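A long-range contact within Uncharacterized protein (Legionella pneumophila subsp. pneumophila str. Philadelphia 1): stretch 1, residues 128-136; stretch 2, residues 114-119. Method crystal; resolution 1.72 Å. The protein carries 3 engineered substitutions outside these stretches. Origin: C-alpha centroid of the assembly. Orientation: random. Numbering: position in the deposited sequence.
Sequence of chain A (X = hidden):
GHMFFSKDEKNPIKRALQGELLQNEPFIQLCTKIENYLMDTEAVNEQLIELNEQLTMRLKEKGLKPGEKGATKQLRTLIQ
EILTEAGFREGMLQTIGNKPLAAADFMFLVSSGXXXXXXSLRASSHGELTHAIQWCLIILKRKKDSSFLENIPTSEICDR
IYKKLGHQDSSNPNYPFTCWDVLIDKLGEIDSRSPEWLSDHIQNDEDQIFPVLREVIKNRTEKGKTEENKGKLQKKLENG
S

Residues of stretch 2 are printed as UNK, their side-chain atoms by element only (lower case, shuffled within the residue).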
# COMPACT_ATOMS: atom_id res chain seq x y z
N GLU A 128 0.22 10.66 3.80
CA GLU A 128 -1.15 10.86 3.30
C GLU A 128 -1.59 9.68 2.42
O GLU A 128 -2.74 9.23 2.48
CB GLU A 128 -1.19 12.16 2.50
CG GLU A 128 -2.56 12.63 2.06
CD GLU A 128 -2.48 13.86 1.16
OE1 GLU A 128 -1.69 13.84 0.19
OE2 GLU A 128 -3.19 14.86 1.43
N LEU A 129 -0.67 9.19 1.60
CA LEU A 129 -0.95 8.11 0.67
C LEU A 129 -0.05 6.93 0.94
O LEU A 129 0.30 6.20 0.00
CB LEU A 129 -0.73 8.58 -0.77
CG LEU A 129 -1.51 9.80 -1.24
CD1 LEU A 129 -1.10 10.17 -2.66
CD2 LEU A 129 -3.00 9.55 -1.17
N THR A 130 0.35 6.73 2.19
CA THR A 130 1.34 5.69 2.47
C THR A 130 0.78 4.29 2.21
O THR A 130 1.48 3.43 1.69
CB THR A 130 1.93 5.79 3.89
OG1 THR A 130 2.49 7.09 4.07
CG2 THR A 130 3.03 4.76 4.08
N HIS A 131 -0.48 4.04 2.57
CA HIS A 131 -1.07 2.73 2.29
C HIS A 131 -1.16 2.50 0.78
O HIS A 131 -0.91 1.39 0.30
CB HIS A 131 -2.45 2.58 2.94
CG HIS A 131 -2.40 2.46 4.43
ND1 HIS A 131 -1.48 1.68 5.10
CD2 HIS A 131 -3.20 3.00 5.39
CE1 HIS A 131 -1.70 1.76 6.40
NE2 HIS A 131 -2.73 2.56 6.60
N ALA A 132 -1.52 3.54 0.04
CA ALA A 132 -1.55 3.44 -1.42
C ALA A 132 -0.17 3.07 -1.94
O ALA A 132 -0.04 2.24 -2.84
CB ALA A 132 -2.02 4.76 -2.04
N ILE A 133 0.86 3.69 -1.37
CA ILE A 133 2.24 3.38 -1.76
C ILE A 133 2.65 1.95 -1.40
O ILE A 133 3.31 1.28 -2.21
CB ILE A 133 3.24 4.42 -1.20
CG1 ILE A 133 3.01 5.77 -1.87
CG2 ILE A 133 4.67 3.97 -1.45
CD1 ILE A 133 3.81 6.91 -1.27
N GLN A 134 2.27 1.47 -0.22
CA GLN A 134 2.52 0.06 0.14
C GLN A 134 1.99 -0.87 -0.92
O GLN A 134 2.69 -1.77 -1.38
CB GLN A 134 1.89 -0.29 1.49
CG GLN A 134 2.68 0.22 2.69
CD GLN A 134 1.84 0.23 3.95
OE1 GLN A 134 0.65 0.54 3.91
NE2 GLN A 134 2.46 -0.11 5.08
N TRP A 135 0.75 -0.64 -1.33
CA TRP A 135 0.14 -1.46 -2.36
C TRP A 135 0.85 -1.32 -3.71
O TRP A 135 1.07 -2.32 -4.39
CB TRP A 135 -1.39 -1.25 -2.42
CG TRP A 135 -1.98 -2.03 -1.30
CD1 TRP A 135 -2.34 -1.55 -0.07
CD2 TRP A 135 -2.17 -3.45 -1.26
NE1 TRP A 135 -2.79 -2.60 0.72
CE2 TRP A 135 -2.68 -3.76 0.02
CE3 TRP A 135 -1.96 -4.48 -2.18
CZ2 TRP A 135 -3.01 -5.08 0.39
CZ3 TRP A 135 -2.29 -5.78 -1.81
CH2 TRP A 135 -2.80 -6.07 -0.53
N CYS A 136 1.26 -0.11 -4.08
CA CYS A 136 2.04 0.04 -5.30
C CYS A 136 3.34 -0.76 -5.24
O CYS A 136 3.75 -1.32 -6.24
CB CYS A 136 2.35 1.51 -5.61
SG CYS A 136 0.91 2.47 -6.07
N UNK A 114 -11.92 -0.25 -3.14
CA UNK A 114 -11.45 1.14 -3.16
C UNK A 114 -10.21 1.35 -2.30
O UNK A 114 -10.13 0.84 -1.18
c UNK A 114 -13.78 3.07 -4.60
c UNK A 114 -13.75 2.17 -3.55
c UNK A 114 -14.85 1.34 -3.35
c UNK A 114 -15.97 2.34 -5.24
c UNK A 114 -14.88 3.16 -5.44
c UNK A 114 -12.56 2.09 -2.65
c UNK A 114 -15.95 1.42 -4.19
N UNK A 115 -9.26 2.11 -2.84
CA UNK A 115 -8.14 2.63 -2.04
C UNK A 115 -8.55 3.98 -1.48
O UNK A 115 -9.19 4.78 -2.17
c UNK A 115 -5.71 3.49 -2.20
c UNK A 115 -4.77 0.80 -1.53
se UNK A 115 -5.06 2.50 -0.67
c UNK A 115 -6.89 2.81 -2.92
N UNK A 116 -8.21 4.24 -0.22
CA UNK A 116 -8.51 5.53 0.39
C UNK A 116 -7.25 6.20 0.91
O UNK A 116 -6.23 5.55 1.13
c UNK A 116 -9.48 5.32 1.55
c UNK A 116 -10.86 3.25 1.34
c UNK A 116 -10.83 4.74 1.13
c UNK A 116 -11.95 5.41 1.93
N UNK A 117 -7.35 7.51 1.13
CA UNK A 117 -6.34 8.26 1.85
C UNK A 117 -6.13 7.63 3.22
O UNK A 117 -7.08 7.09 3.80
c UNK A 117 -6.10 10.74 1.27
c UNK A 117 -6.82 9.70 2.05
n UNK A 117 -6.37 14.56 1.32
c UNK A 117 -5.95 13.21 0.84
c UNK A 117 -6.64 12.12 1.62
N UNK A 118 -4.90 7.69 3.73
CA UNK A 118 -4.57 7.13 5.05
C UNK A 118 -5.52 7.69 6.11
O UNK A 118 -5.98 6.97 7.00
o UNK A 118 -0.88 7.20 4.73
o UNK A 118 -2.40 5.95 3.74
c UNK A 118 -3.14 7.48 5.46
c UNK A 118 -2.07 6.83 4.57
N UNK A 119 -5.81 8.98 5.99
CA UNK A 119 -6.59 9.69 7.01
C UNK A 119 -8.08 9.32 6.99
O UNK A 119 -8.84 9.73 7.86
c UNK A 119 -6.41 11.20 6.85
o UNK A 119 -6.69 11.59 5.52
O HOH W 1 -3.30 5.66 1.17

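Position 114 has seven side-chain carbons: one links the backbone to a closed ring of six. No oxygen caps the ring, and no atom of the side chain comes within 10 Å of stretch 1. A six-carbon ring on a single carbon, without a hydroxyl, is Phe114.

Position 115 carries an unbranched chain of two carbons, a selenium and a terminal carbon. The CA-to-CB bond points toward stretch 1. The selenium lies 3.7 Å from CA of Ala132, and the terminal carbon lies 3.7 Å from CD1 of Trp135. Selenium between carbons identifies selenomethionine, Met115 in the sequence. Its CG also packs at 3.9 Å from Ala132 CB.

Position 116 has four carbons, forked at the second, and its CA-to-CB bond points away from stretch 1; the side chain stays more than 7 Å off. The fork beyond CB distinguishes leucine from isoleucine, so this is Leu116. Its contribution comes through the backbone, where its O accepts a hydrogen bond of 2.9 Å from water 1.

Position 117 shows four carbons in a row ending in nitrogen. CB leaves sideways, but the extended chain brings the nitrogen to 3.2 Å from OE2 of Glu128. Four carbons in a row with a terminal nitrogen are the signature of lysine, Lys117, and this contact is a salt bridge whose hydrogen bond, NZ to OE2, is weak. On the way, Lys117 CG passes 4.1 Å from Leu129 CD2.

Position 118 has two carbons, the second bearing two oxygens, and CB points toward stretch 1. One oxygen is 2.9 Å from Thr130 N and the other 3.0 Å from His131 N. A carboxylate one carbon beyond CB is Asp118: OD2 accepts from Thr130 N and OD1 from His131 N, the latter at a nearly straight 168°.

Position 119 has one carbon and one oxygen, and its side chain comes no closer than 5.5 Å to stretch 1; a single carbon bearing one oxygen is Ser119.

The contact works around the start of the helix at 130-136. Leu129 occupies the N-cap position, and the amides of Thr130 and His131, too early in the helix to be paired with preceding carbonyls of its own turns, are met by the Asp118 carboxylate. The backbone of the same residue also joins in: Asp118 N donates to Glu128 O at 2.9 Å and 169°. Water 1 extends the network, donating to Asp118 OD1 at 2.7 Å and accepting from Ala132 N at 3.0 Å. Further along the helix, Met115 supplies apolar packing against Ala132 and Trp135. Together the stretches bury 449 Å², both sides summed.

Stretch 2 114-119: FMLKDS
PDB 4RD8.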